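Local coordinates for protein N-terminus Plasma serine protease inhibitor (Homo sapiens, PDB 3DY0) that inhibits serine proteases of blood plasma and other body fluids in a heparin-dependent manner, trapping them irreversibly through its reactive centre loop, at residues A[132-137]-A[150-155]. Numbering follows the deposited sequence.
Sequences AMKQIN and DLLKNL
In the serpin fold, helix 129-143 packs across the large beta-sheet, and the chain that leaves it runs back beside it before entering strand 159-172. Asn-137 joins the helix to this returning loop by gripping both backbone polar groups of Leu-152. Its OD1 accepts the N-H of Leu-152 at 2.8 Å, with the donor tilted somewhat from the carbonyl plane. Its ND2 donates to Leu-152 O at 3.0 Å. That bond is nearly straight (168°) and meets a lone pair in the carbonyl plane. With both ends of the amide engaged, the side chain is held against flipping. Chi1 of -73° sets CG anti to the carbonyl carbon, which lets the amide reach over to the loop. Two waters continue the link at the backbone of Asn-137: one passes from its O to Leu-151 N, the other runs to Asp-150 N, its bond to Asn-137 O being weak.

One turn earlier, Met-133 lies alongside the loop. Its CG sits 3.6 Å from Leu-155 CB, the two side chains running alongside in opposite senses. The bend at chi3 (-78°) turns CE back near the backbone of Asn-154 and Leu-155. SD accepts a weak hydrogen bond from Leu-155 N at 3.5 Å.

On the sheet side, Ile-136 CG2 touches Leu-152 CD1 at 3.6 Å. Ile-162 of strand 159-172 touches Ile-136, Leu-152 and Leu-155, so these three rest on the sheet. Ala-132 CB meets Leu-155 CD2 at 3.9 Å, beside Phe-126. Within the loop, Lys-153 NZ bonds to Asp-150 O at 2.8 Å. In a segment without regular structure, the buried amide of Asn-137 thus satisfies both backbone groups of Leu-152, while Leu-152 and Leu-155 pack toward the sheet.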
loop_
_atom_site.group_PDB
_atom_site.type_symbol
_atom_site.label_atom_id
_atom_site.label_comp_id
_atom_site.label_asym_id
_atom_site.label_seq_id
_atom_site.Cartn_x
_atom_site.Cartn_y
_atom_site.Cartn_z
ATOM N N ALA A 132 3.088 -17.941 17.899
ATOM C CA ALA A 132 2.132 -16.980 17.353
ATOM C C ALA A 132 2.708 -16.342 16.093
ATOM O O ALA A 132 2.007 -16.179 15.089
ATOM C CB ALA A 132 1.815 -15.907 18.389
ATOM N N MET A 133 3.986 -15.980 16.144
ATOM C CA MET A 133 4.632 -15.374 14.988
ATOM C C MET A 133 4.675 -16.347 13.821
ATOM O O MET A 133 4.447 -15.961 12.675
ATOM C CB MET A 133 6.057 -14.923 15.325
ATOM C CG MET A 133 6.135 -13.659 16.162
ATOM S SD MET A 133 7.799 -12.949 16.168
ATOM C CE MET A 133 8.597 -14.048 17.354
ATOM N N LYS A 134 4.967 -17.613 14.103
ATOM C CA LYS A 134 5.025 -18.603 13.042
ATOM C C LYS A 134 3.656 -18.776 12.392
ATOM O O LYS A 134 3.538 -18.804 11.168
ATOM C CB LYS A 134 5.514 -19.947 13.587
ATOM C CG LYS A 134 5.599 -21.035 12.528
ATOM C CD LYS A 134 6.146 -22.328 13.109
ATOM C CE LYS A 134 6.214 -23.417 12.057
ATOM N NZ LYS A 134 4.871 -23.721 11.493
ATOM N N GLN A 135 2.622 -18.885 13.218
ATOM C CA GLN A 135 1.265 -19.056 12.714
ATOM C C GLN A 135 0.851 -17.895 11.811
ATOM O O GLN A 135 0.396 -18.101 10.683
ATOM C CB GLN A 135 0.284 -19.170 13.885
ATOM C CG GLN A 135 -1.178 -19.066 13.478
ATOM C CD GLN A 135 -2.117 -19.064 14.670
ATOM O OE1 GLN A 135 -1.751 -18.630 15.763
ATOM N NE2 GLN A 135 -3.340 -19.532 14.457
ATOM N N ILE A 136 1.022 -16.677 12.306
ATOM C CA ILE A 136 0.634 -15.498 11.542
ATOM C C ILE A 136 1.547 -15.227 10.353
ATOM O O ILE A 136 1.063 -14.925 9.261
ATOM C CB ILE A 136 0.562 -14.261 12.456
ATOM C CG1 ILE A 136 -0.482 -14.510 13.554
ATOM C CG2 ILE A 136 0.171 -13.025 11.643
ATOM C CD1 ILE A 136 -0.516 -13.458 14.640
ATOM N N ASN A 137 2.859 -15.344 10.547
ATOM C CA ASN A 137 3.782 -15.108 9.440
ATOM C C ASN A 137 3.597 -16.139 8.332
ATOM O O ASN A 137 3.721 -15.809 7.153
ATOM C CB ASN A 137 5.238 -15.111 9.916
ATOM C CG ASN A 137 5.598 -13.858 10.693
ATOM O OD1 ASN A 137 4.929 -12.833 10.579
ATOM N ND2 ASN A 137 6.673 -13.927 11.473
ATOM N N ASP A 150 8.057 -13.074 7.224
ATOM C CA ASP A 150 8.365 -12.528 8.542
ATOM C C ASP A 150 7.764 -11.147 8.810
ATOM O O ASP A 150 8.460 -10.241 9.266
ATOM C CB ASP A 150 9.883 -12.475 8.733
ATOM C CG ASP A 150 10.516 -13.856 8.776
ATOM O OD1 ASP A 150 11.759 -13.942 8.715
ATOM O OD2 ASP A 150 9.773 -14.855 8.876
ATOM N N LEU A 151 6.473 -10.985 8.540
ATOM C CA LEU A 151 5.823 -9.704 8.787
ATOM C C LEU A 151 6.065 -9.288 10.236
ATOM O O LEU A 151 6.414 -8.143 10.521
ATOM C CB LEU A 151 4.313 -9.807 8.549
ATOM C CG LEU A 151 3.525 -8.543 8.913
ATOM C CD1 LEU A 151 3.895 -7.406 7.958
ATOM C CD2 LEU A 151 2.036 -8.831 8.843
ATOM N N LEU A 152 5.879 -10.241 11.145
ATOM C CA LEU A 152 6.054 -10.001 12.571
ATOM C C LEU A 152 7.432 -10.432 13.068
ATOM O O LEU A 152 7.892 -11.534 12.775
ATOM C CB LEU A 152 4.983 -10.760 13.361
ATOM C CG LEU A 152 3.521 -10.467 13.011
ATOM C CD1 LEU A 152 2.610 -11.422 13.769
ATOM C CD2 LEU A 152 3.189 -9.025 13.348
ATOM N N LYS A 153 8.083 -9.552 13.821
ATOM C CA LYS A 153 9.395 -9.842 14.389
ATOM C C LYS A 153 9.431 -9.458 15.863
ATOM O O LYS A 153 8.937 -8.401 16.247
ATOM C CB LYS A 153 10.493 -9.082 13.635
ATOM C CG LYS A 153 10.765 -9.610 12.238
ATOM C CD LYS A 153 11.910 -8.857 11.578
ATOM C CE LYS A 153 12.224 -9.422 10.201
ATOM N NZ LYS A 153 11.074 -9.275 9.266
ATOM N N ASN A 154 10.018 -10.331 16.678
ATOM C CA ASN A 154 10.147 -10.114 18.116
ATOM C C ASN A 154 8.832 -9.630 18.733
ATOM O O ASN A 154 8.794 -8.616 19.431
ATOM C CB ASN A 154 11.266 -9.103 18.386
ATOM C CG ASN A 154 11.743 -9.130 19.825
ATOM O OD1 ASN A 154 12.072 -10.189 20.362
ATOM N ND2 ASN A 154 11.796 -7.963 20.453
ATOM N N LEU A 155 7.763 -10.378 18.478
ATOM C CA LEU A 155 6.428 -10.056 18.972
ATOM C C LEU A 155 6.364 -9.748 20.466
ATOM O O LEU A 155 6.880 -10.499 21.292
ATOM C CB LEU A 155 5.467 -11.200 18.640
ATOM C CG LEU A 155 3.982 -10.989 18.951
ATOM C CD1 LEU A 155 3.474 -9.740 18.245
ATOM C CD2 LEU A 155 3.197 -12.210 18.503
HETATM O O HOH W 1 4.873 -12.993 6.757
HETATM O O HOH W 2 7.164 -15.853 6.993
#